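Local structure of StiE protein (Stigmatella aurantiaca, 6ECX) at residues A[170-175]-A[218-223]; A[233-238]-A[276-281]. The protein is a multifunctional polyketide synthase, the chain here being its oxygen-methyltransferase domain, which binds S-adenosylmethionine as methyl donor and probably takes part in making a polyketide. One frame throughout, in Å; residues are numbered along the deposited sequence.

Overall arrangement
In the mixed sheet of this Rossmann-like methyltransferase, contact 1 joins helix 172-181, ahead of strand 187-196, to helix 214-222, ahead of strand 226-233; contact 2 joins helix 235-242, which follows strand 226-233, to helix 263-280, which leads into strand 283-292. Along the chain contact 1 closes before contact 2 opens. Their centres are 25 Å apart and their nearest atoms about 13 Å apart, so they do not touch. Neither reaches the cofactor: the Lys-172 side chain of contact 1 is about 9 Å from the bound S-adenosylmethionine and about 10 Å from the side chain of Ser-148, while the Val-238 side chain of contact 2 is about 12 Å from the ligand.

Contact 1: A[170-175]-A[218-223]; sequences PDKDAL and NKLFSS
Asp-173 and Leu-220 mark the closest backbone approach, their CA atoms 6.5 Å apart where the first turn of helix 172-181 passes the C-terminal part of helix 214-222. Leu-220 does the reaching: with CG beside its own backbone N and anti to the carbonyl carbon (chi1 -71°), it spreads its two methyl groups over the start of the other helix. CD1 rests on Lys-172 at CB, 3.6 Å away. CD2 of Leu-220 meets both that same CB and OD1 of Asp-173, the oxygen at 3.3 Å, with the aspartate and leucine side chains crossing at about a right angle.

Lys-172 meets the leucine chiefly through CB. Its chain bends at chi2 (-93°) and again near its end, turning away from Leu-220 and bringing NZ back to the carbonyl of Ile-169. Phe-210 touches both Lys-172 and Leu-220 from a neighbouring loop. Just before the helix, Asp-171 is the N-cap: its OD1 accepts from Ala-174 N at 3.2 Å in a nearly straight bond (163°), met from above the carboxylate plane. On the partner helix, Ser-222 OG turns back to Asn-218 O, 2.8 Å away, and Ser-223 OG to Lys-219 O at 2.7 Å; each carbonyl also receives the backbone N of the same serine, and at Lys-219 O the two donors come from opposite faces.

The contact thus joins two helices of the Rossmann-like domain, those preceding strands 187-196 and 226-233, near but not in the S-adenosylmethionine pocket. No hydrogen bond or salt bridge crosses between them. Lys-172 NZ, Asp-171 OD1 and the two serine hydroxyls are engaged on their own sides, and the joint rests on van der Waals contact by one leucine, small in area and without directional bonding.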
loop_
_atom_site.group_PDB
_atom_site.type_symbol
_atom_site.label_atom_id
_atom_site.label_comp_id
_atom_site.label_asym_id
_atom_site.label_seq_id
_atom_site.Cartn_x
_atom_site.Cartn_y
_atom_site.Cartn_z
ATOM N N PRO A 170 -4.225 12.709 -6.653
ATOM C CA PRO A 170 -5.532 13.302 -6.961
ATOM C C PRO A 170 -6.088 12.837 -8.298
ATOM O O PRO A 170 -7.273 12.488 -8.402
ATOM C CB PRO A 170 -5.248 14.813 -6.968
ATOM C CG PRO A 170 -3.948 14.978 -6.242
ATOM C CD PRO A 170 -3.169 13.722 -6.515
ATOM N N ASP A 171 -5.248 12.838 -9.334
ATOM C CA ASP A 171 -5.718 12.511 -10.678
ATOM C C ASP A 171 -5.681 10.993 -10.834
ATOM O O ASP A 171 -4.749 10.408 -11.394
ATOM C CB ASP A 171 -4.889 13.227 -11.738
ATOM C CG ASP A 171 -5.572 13.242 -13.100
ATOM O OD1 ASP A 171 -6.566 12.507 -13.283
ATOM O OD2 ASP A 171 -5.112 13.978 -13.998
ATOM N N LYS A 172 -6.726 10.343 -10.312
ATOM C CA LYS A 172 -6.775 8.874 -10.372
ATOM C C LYS A 172 -7.035 8.380 -11.794
ATOM O O LYS A 172 -6.533 7.317 -12.183
ATOM C CB LYS A 172 -7.867 8.337 -9.435
ATOM C CG LYS A 172 -7.862 8.895 -8.011
ATOM C CD LYS A 172 -7.068 8.008 -7.076
ATOM C CE LYS A 172 -7.415 8.295 -5.623
ATOM N NZ LYS A 172 -7.015 9.659 -5.172
ATOM N N ASP A 173 -7.843 9.115 -12.562
ATOM C CA ASP A 173 -8.064 8.787 -13.966
ATOM C C ASP A 173 -6.748 8.691 -14.719
ATOM O O ASP A 173 -6.496 7.722 -15.441
ATOM C CB ASP A 173 -8.964 9.842 -14.616
ATOM C CG ASP A 173 -10.339 9.905 -13.984
ATOM O OD1 ASP A 173 -10.789 8.874 -13.453
ATOM O OD2 ASP A 173 -10.970 10.983 -14.020
ATOM N N ALA A 174 -5.890 9.695 -14.555
ATOM C CA ALA A 174 -4.585 9.660 -15.208
ATOM C C ALA A 174 -3.734 8.518 -14.671
ATOM O O ALA A 174 -3.065 7.812 -15.437
ATOM C CB ALA A 174 -3.878 11.007 -15.031
ATOM N N LEU A 175 -3.757 8.302 -13.359
ATOM C CA LEU A 175 -2.988 7.199 -12.789
ATOM C C LEU A 175 -3.416 5.850 -13.388
ATOM O O LEU A 175 -2.581 5.058 -13.834
ATOM C CB LEU A 175 -3.151 7.193 -11.270
ATOM C CG LEU A 175 -2.547 5.978 -10.552
ATOM C CD1 LEU A 175 -1.033 5.907 -10.760
ATOM C CD2 LEU A 175 -2.920 5.975 -9.072
ATOM N N ASN A 218 -14.448 1.074 -8.527
ATOM C CA ASN A 218 -14.961 0.287 -9.645
ATOM C C ASN A 218 -14.903 1.074 -10.955
ATOM O O ASN A 218 -14.477 0.546 -11.986
ATOM C CB ASN A 218 -16.397 -0.171 -9.342
ATOM C CG ASN A 218 -16.868 -1.249 -10.306
ATOM O OD1 ASN A 218 -16.140 -1.581 -11.233
ATOM N ND2 ASN A 218 -18.065 -1.800 -10.086
ATOM N N LYS A 219 -15.314 2.344 -10.936
ATOM C CA LYS A 219 -15.261 3.134 -12.163
ATOM C C LYS A 219 -13.829 3.251 -12.677
ATOM O O LYS A 219 -13.579 3.118 -13.883
ATOM C CB LYS A 219 -15.872 4.515 -11.904
ATOM C CG LYS A 219 -16.243 5.286 -13.164
ATOM C CD LYS A 219 -17.105 6.495 -12.813
ATOM C CE LYS A 219 -17.412 7.340 -14.038
ATOM N NZ LYS A 219 -18.115 6.546 -15.086
ATOM N N LEU A 220 -12.871 3.460 -11.767
ATOM C CA LEU A 220 -11.470 3.542 -12.164
ATOM C C LEU A 220 -10.994 2.241 -12.787
ATOM O O LEU A 220 -10.291 2.253 -13.806
ATOM C CB LEU A 220 -10.590 3.880 -10.960
ATOM C CG LEU A 220 -10.712 5.314 -10.434
ATOM C CD1 LEU A 220 -9.976 5.428 -9.113
ATOM C CD2 LEU A 220 -10.146 6.276 -11.458
ATOM N N PHE A 221 -11.297 1.109 -12.146
ATOM C CA PHE A 221 -10.852 -0.174 -12.702
ATOM C C PHE A 221 -11.511 -0.424 -14.051
ATOM O O PHE A 221 -10.838 -0.716 -15.038
ATOM C CB PHE A 221 -11.181 -1.339 -11.754
ATOM C CG PHE A 221 -10.439 -1.317 -10.433
ATOM C CD1 PHE A 221 -9.411 -0.412 -10.199
ATOM C CD2 PHE A 221 -10.804 -2.196 -9.413
ATOM C CE1 PHE A 221 -8.744 -0.397 -8.967
ATOM C CE2 PHE A 221 -10.153 -2.189 -8.187
ATOM C CZ PHE A 221 -9.122 -1.286 -7.953
ATOM N N SER A 222 -12.837 -0.288 -14.110
ATOM C CA SER A 222 -13.595 -0.762 -15.275
ATOM C C SER A 222 -13.380 0.102 -16.507
ATOM O O SER A 222 -13.510 -0.399 -17.629
ATOM C CB SER A 222 -15.092 -0.791 -14.962
ATOM O OG SER A 222 -15.338 -1.450 -13.735
ATOM N N SER A 223 -13.140 1.404 -16.318
ATOM C CA SER A 223 -12.800 2.330 -17.398
ATOM C C SER A 223 -11.389 2.119 -17.922
ATOM O O SER A 223 -11.022 2.714 -18.943
ATOM C CB SER A 223 -12.917 3.787 -16.925
ATOM O OG SER A 223 -14.177 3.987 -16.320
#

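Contact 2: A[233-238]-A[276-281]; sequences DVSNEV and KALRGG
OD1 of Asp-233 is gripped twice by Ser-235, the residue that faces Leu-278 across the contact. The hydroxyl OG of Ser-235 donates to Asp-233 OD1 over a short 2.5 Å, on the syn lone pair. The backbone N of Ser-235 reaches the same OD1 at 2.9 Å on the anti side, closing an Asx turn just as the chain passes from strand 226-233 into helix 235-242. Tyr-285 N also bonds to Ser-235 OG; the hydroxyl is held by Asp-233 and Tyr-285, which should restrict its rotation.

Against this anchored serine lies Leu-278, whose CD2 sits 3.7 Å from OG of Ser-235 and equally close to its CB. The other methyl, CD1, meets Val-238 CG1 at 3.8 Å. That valine branch stands anti to its backbone N (chi1 159°), which turns it to face CD1.

One residue further along each helix the contact becomes polar. Arg-279 bends at chi2 and carries NH1 to the carbonyl O of Asn-236, 3.3 Å off, in a weak hydrogen bond with an N-H...O angle of 128°. The guanidinium is held more firmly by others: NE bonds to Tyr-275 OH and NH2 to Asn-240 OD1, which set its orientation beside the start of helix 235-242. Its plane stands 48° from that of the Asn-236 side-chain amide, which is engaged too, ND2 donating to Glu-237 OE2 at 2.9 Å.

Gly-281, just past helix 263-280, closes it in a Schellman motif with positive phi, and the chain then enters strand 283-292, which lies beside strand 226-233 in the sheet. The contact therefore packs the first turn of one helix against the last turn of another at adjoining strand ends, with Ser-284 touching Ser-235 and Ile-46 touching Arg-279.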
loop_
_atom_site.group_PDB
_atom_site.type_symbol
_atom_site.label_atom_id
_atom_site.label_comp_id
_atom_site.label_asym_id
_atom_site.label_seq_id
_atom_site.Cartn_x
_atom_site.Cartn_y
_atom_site.Cartn_z
ATOM N N ASP A 233 -9.835 -7.942 3.592
ATOM C CA ASP A 233 -10.055 -6.829 4.502
ATOM C C ASP A 233 -9.234 -7.091 5.763
ATOM O O ASP A 233 -9.551 -7.996 6.544
ATOM C CB ASP A 233 -11.544 -6.710 4.810
ATOM C CG ASP A 233 -11.876 -5.521 5.683
ATOM O OD1 ASP A 233 -10.967 -4.810 6.144
ATOM O OD2 ASP A 233 -13.076 -5.309 5.919
ATOM N N VAL A 234 -8.173 -6.313 5.955
ATOM C CA VAL A 234 -7.337 -6.444 7.140
ATOM C C VAL A 234 -7.558 -5.281 8.111
ATOM O O VAL A 234 -6.692 -4.996 8.943
ATOM C CB VAL A 234 -5.852 -6.589 6.765
ATOM C CG1 VAL A 234 -5.614 -7.863 5.943
ATOM C CG2 VAL A 234 -5.376 -5.373 5.976
ATOM N N SER A 235 -8.712 -4.609 8.014
ATOM C CA SER A 235 -9.026 -3.488 8.906
ATOM C C SER A 235 -8.837 -3.860 10.371
ATOM O O SER A 235 -8.268 -3.080 11.157
ATOM C CB SER A 235 -10.469 -3.020 8.684
ATOM O OG SER A 235 -10.677 -2.589 7.350
ATOM N N ASN A 236 -9.317 -5.046 10.758
ATOM C CA ASN A 236 -9.282 -5.443 12.165
ATOM C C ASN A 236 -7.851 -5.635 12.649
ATOM O O ASN A 236 -7.524 -5.302 13.797
ATOM C CB ASN A 236 -10.087 -6.727 12.367
ATOM C CG ASN A 236 -9.886 -7.328 13.752
ATOM O OD1 ASN A 236 -10.466 -6.863 14.725
ATOM N ND2 ASN A 236 -9.053 -8.363 13.842
ATOM N N GLU A 237 -6.985 -6.163 11.780
ATOM C CA GLU A 237 -5.624 -6.486 12.175
ATOM C C GLU A 237 -4.713 -5.273 12.106
ATOM O O GLU A 237 -3.749 -5.178 12.875
ATOM C CB GLU A 237 -5.076 -7.606 11.288
ATOM C CG GLU A 237 -5.776 -8.953 11.524
ATOM C CD GLU A 237 -7.196 -8.997 10.976
ATOM O OE1 GLU A 237 -7.470 -8.301 9.975
ATOM O OE2 GLU A 237 -8.036 -9.730 11.546
ATOM N N VAL A 238 -4.980 -4.365 11.170
ATOM C CA VAL A 238 -4.275 -3.091 11.157
ATOM C C VAL A 238 -4.637 -2.285 12.400
ATOM O O VAL A 238 -3.765 -1.714 13.073
ATOM C CB VAL A 238 -4.600 -2.345 9.849
ATOM C CG1 VAL A 238 -4.344 -0.867 9.992
ATOM C CG2 VAL A 238 -3.757 -2.918 8.716
ATOM N N LYS A 276 -10.288 4.687 15.024
ATOM C CA LYS A 276 -11.732 4.704 15.246
ATOM C C LYS A 276 -12.490 4.318 13.981
ATOM O O LYS A 276 -13.398 3.476 14.010
ATOM C CB LYS A 276 -12.162 6.090 15.725
ATOM C CG LYS A 276 -13.534 6.120 16.368
ATOM C CD LYS A 276 -13.731 7.400 17.168
ATOM C CE LYS A 276 -14.676 7.178 18.335
ATOM N NZ LYS A 276 -14.841 8.397 19.184
ATOM N N ALA A 277 -12.123 4.925 12.854
ATOM C CA ALA A 277 -12.829 4.653 11.610
ATOM C C ALA A 277 -12.734 3.178 11.235
ATOM O O ALA A 277 -13.704 2.590 10.747
ATOM C CB ALA A 277 -12.272 5.543 10.500
ATOM N N LEU A 278 -11.576 2.560 11.477
ATOM C CA LEU A 278 -11.411 1.142 11.176
ATOM C C LEU A 278 -12.231 0.276 12.127
ATOM O O LEU A 278 -12.939 -0.643 11.688
ATOM C CB LEU A 278 -9.929 0.770 11.236
ATOM C CG LEU A 278 -9.051 1.273 10.083
ATOM C CD1 LEU A 278 -7.583 1.051 10.401
ATOM C CD2 LEU A 278 -9.424 0.577 8.774
ATOM N N ARG A 279 -12.148 0.555 13.438
ATOM C CA ARG A 279 -12.952 -0.179 14.412
ATOM C C ARG A 279 -14.438 -0.022 14.129
ATOM O O ARG A 279 -15.205 -0.986 14.233
ATOM C CB ARG A 279 -12.645 0.296 15.837
ATOM C CG ARG A 279 -11.310 -0.144 16.414
ATOM C CD ARG A 279 -11.178 -1.665 16.545
ATOM N NE ARG A 279 -9.988 -2.005 17.320
ATOM C CZ ARG A 279 -9.201 -3.056 17.106
ATOM N NH1 ARG A 279 -9.455 -3.905 16.111
ATOM N NH2 ARG A 279 -8.137 -3.243 17.883
ATOM N N GLY A 280 -14.861 1.191 13.778
ATOM C CA GLY A 280 -16.248 1.472 13.504
ATOM C C GLY A 280 -16.765 0.998 12.173
ATOM O O GLY A 280 -17.974 1.080 11.938
ATOM N N GLY A 281 -15.892 0.504 11.290
ATOM C CA GLY A 281 -16.313 0.084 9.972
ATOM C C GLY A 281 -16.561 1.210 8.998
ATOM O O GLY A 281 -17.063 0.958 7.893
#